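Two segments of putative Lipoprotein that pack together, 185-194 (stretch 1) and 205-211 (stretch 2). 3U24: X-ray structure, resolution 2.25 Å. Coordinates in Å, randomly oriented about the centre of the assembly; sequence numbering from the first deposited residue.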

# COMPACT_ATOMS: atom_id res chain seq x y z
N PHE A 185 25.81 -4.37 0.61
CA PHE A 185 27.17 -4.58 1.11
C PHE A 185 28.01 -5.32 0.06
O PHE A 185 28.37 -6.48 0.23
CB PHE A 185 27.18 -5.29 2.49
CG PHE A 185 26.56 -4.47 3.57
CD1 PHE A 185 27.28 -3.47 4.20
CD2 PHE A 185 25.22 -4.61 3.91
CE1 PHE A 185 26.68 -2.66 5.18
CE2 PHE A 185 24.62 -3.80 4.86
CZ PHE A 185 25.34 -2.81 5.50
N SER A 186 28.33 -4.57 -1.02
CA SER A 186 28.89 -5.10 -2.26
C SER A 186 30.30 -4.60 -2.58
O SER A 186 30.79 -3.58 -2.03
CB SER A 186 27.99 -4.67 -3.40
OG SER A 186 28.10 -3.25 -3.60
N ASP A 187 30.92 -5.28 -3.55
CA ASP A 187 32.19 -4.83 -4.15
C ASP A 187 32.07 -3.40 -4.67
O ASP A 187 33.01 -2.62 -4.53
CB ASP A 187 32.62 -5.75 -5.32
CG ASP A 187 33.47 -6.97 -4.88
OD1 ASP A 187 33.98 -7.02 -3.73
OD2 ASP A 187 33.66 -7.88 -5.73
N ASP A 188 30.93 -3.08 -5.27
CA ASP A 188 30.65 -1.72 -5.73
C ASP A 188 30.65 -0.65 -4.60
O ASP A 188 31.18 0.45 -4.79
CB ASP A 188 29.34 -1.69 -6.51
CG ASP A 188 29.43 -2.39 -7.89
OD1 ASP A 188 30.54 -2.71 -8.42
OD2 ASP A 188 28.33 -2.63 -8.47
N LEU A 189 30.13 -0.98 -3.42
CA LEU A 189 30.21 -0.04 -2.30
C LEU A 189 31.67 0.14 -1.88
O LEU A 189 32.13 1.25 -1.64
CB LEU A 189 29.34 -0.51 -1.14
CG LEU A 189 29.37 0.28 0.16
CD1 LEU A 189 28.84 1.70 -0.07
CD2 LEU A 189 28.60 -0.49 1.24
N LEU A 190 32.43 -0.94 -1.85
CA LEU A 190 33.85 -0.82 -1.52
C LEU A 190 34.63 0.08 -2.49
O LEU A 190 35.48 0.87 -2.07
CB LEU A 190 34.52 -2.18 -1.40
CG LEU A 190 34.01 -3.07 -0.27
CD1 LEU A 190 34.70 -4.44 -0.37
CD2 LEU A 190 34.26 -2.41 1.08
N LYS A 191 34.31 -0.02 -3.78
CA LYS A 191 34.94 0.80 -4.79
C LYS A 191 34.57 2.27 -4.58
O LYS A 191 35.46 3.13 -4.61
CB LYS A 191 34.57 0.31 -6.21
CG LYS A 191 35.07 1.16 -7.39
CD LYS A 191 34.57 0.65 -8.77
CE LYS A 191 34.94 -0.82 -9.07
NZ LYS A 191 34.45 -1.40 -10.38
N GLN A 192 33.30 2.57 -4.35
CA GLN A 192 32.90 3.95 -4.03
C GLN A 192 33.70 4.49 -2.84
O GLN A 192 34.17 5.62 -2.88
CB GLN A 192 31.42 4.06 -3.67
CG GLN A 192 30.46 3.87 -4.81
CD GLN A 192 29.10 4.55 -4.53
OE1 GLN A 192 28.87 5.68 -4.96
NE2 GLN A 192 28.24 3.88 -3.76
N VAL A 193 33.85 3.68 -1.80
CA VAL A 193 34.62 4.12 -0.64
C VAL A 193 36.10 4.36 -1.03
O VAL A 193 36.61 5.46 -0.80
CB VAL A 193 34.52 3.12 0.53
CG1 VAL A 193 35.54 3.48 1.61
CG2 VAL A 193 33.08 3.12 1.08
N ALA A 194 36.72 3.40 -1.71
CA ALA A 194 38.13 3.50 -2.09
C ALA A 194 38.44 4.76 -2.90
O ALA A 194 39.52 5.33 -2.73
CB ALA A 194 38.58 2.26 -2.87
N LEU A 205 39.14 2.14 8.26
CA LEU A 205 38.12 1.85 9.24
C LEU A 205 36.88 1.23 8.56
O LEU A 205 36.21 0.30 9.09
CB LEU A 205 37.71 3.12 9.94
CG LEU A 205 36.65 2.97 11.05
CD1 LEU A 205 37.08 1.94 12.12
CD2 LEU A 205 36.28 4.35 11.65
N PHE A 206 36.56 1.77 7.38
CA PHE A 206 35.42 1.30 6.63
C PHE A 206 35.61 -0.18 6.31
O PHE A 206 34.69 -0.97 6.46
CB PHE A 206 35.24 2.11 5.34
CG PHE A 206 33.89 1.93 4.71
CD1 PHE A 206 33.56 0.75 4.06
CD2 PHE A 206 32.93 2.92 4.78
CE1 PHE A 206 32.31 0.56 3.50
CE2 PHE A 206 31.66 2.72 4.24
CZ PHE A 206 31.37 1.53 3.58
N LYS A 207 36.81 -0.54 5.88
CA LYS A 207 37.07 -1.92 5.48
C LYS A 207 36.96 -2.87 6.70
O LYS A 207 36.32 -3.93 6.64
CB LYS A 207 38.45 -2.02 4.81
CG LYS A 207 38.80 -3.39 4.25
CD LYS A 207 37.70 -3.99 3.31
CE LYS A 207 38.06 -5.37 2.71
NZ LYS A 207 36.85 -6.12 2.21
N THR A 208 37.61 -2.47 7.80
CA THR A 208 37.52 -3.21 9.04
C THR A 208 36.03 -3.39 9.41
O THR A 208 35.57 -4.50 9.63
CB THR A 208 38.30 -2.46 10.16
OG1 THR A 208 39.69 -2.33 9.78
CG2 THR A 208 38.17 -3.18 11.54
N ARG A 209 35.25 -2.31 9.45
CA ARG A 209 33.85 -2.47 9.84
C ARG A 209 33.05 -3.29 8.85
O ARG A 209 32.15 -4.01 9.26
CB ARG A 209 33.18 -1.13 10.04
CG ARG A 209 33.58 -0.49 11.33
CD ARG A 209 32.67 0.68 11.67
NE ARG A 209 33.19 1.29 12.87
CZ ARG A 209 33.09 2.57 13.19
NH1 ARG A 209 32.43 3.44 12.40
NH2 ARG A 209 33.65 2.99 14.32
N PHE A 210 33.40 -3.22 7.57
CA PHE A 210 32.65 -3.92 6.51
C PHE A 210 32.88 -5.43 6.62
O PHE A 210 31.97 -6.23 6.37
CB PHE A 210 33.08 -3.39 5.17
CG PHE A 210 32.45 -4.07 3.98
CD1 PHE A 210 32.93 -5.25 3.49
CD2 PHE A 210 31.42 -3.44 3.27
CE1 PHE A 210 32.37 -5.85 2.36
CE2 PHE A 210 30.87 -4.02 2.13
CZ PHE A 210 31.35 -5.24 1.68
N ASP A 211 34.10 -5.82 6.96
CA ASP A 211 34.40 -7.22 7.12
C ASP A 211 33.69 -7.72 8.38
O ASP A 211 33.08 -8.79 8.38
CB ASP A 211 35.90 -7.44 7.29
CG ASP A 211 36.72 -7.13 6.05
OD1 ASP A 211 36.18 -7.09 4.90
OD2 ASP A 211 37.94 -6.92 6.25

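How do the two backbones lie? Helices 187-194 and 205-211 run nearly antiparallel, at 163°, and their axes come no closer than 11.0 Å. That spacing leaves room for large side chains between them, and no hydrogen bond crosses the gap. Ser186 caps the first helix: its OG accepts from Leu189 N at 3.1 Å.

What fills the space? Phe206 and Phe210, one helical turn apart, both point toward stretch 1 with chi1 near t, and each receives a methyl group over one face. Val193 CG2 lies 3.4 Å from the centroid of the Phe206 ring, and Leu190 CD2 lies 3.7 Å from that of Phe210, both CH-pi contacts close to the ring normal.

What else touches the rings, and what is buried? Leu189 CD2 meets both at the edge, 4.2 Å from Phe206 CZ and 4.3 Å from Phe210 CE2. Phe185, in the loop before the helix, adds an apolar contact, its CB 3.9 Å from Phe210 CE2. Phe185, Leu189, Val193, Phe206 and Phe210 are buried, and the stretches cover 371 Å² between them; apolar side chains suit these places because nothing polar pairs across the contact.

Where does the apolar contact give way to charge? At exposed Lys207, whose aliphatic length lets NZ pass 3.8 Å from Leu190 CD1 while forming a salt bridge with Asp211 OD1, 2.9 Å from NZ, within its own helix.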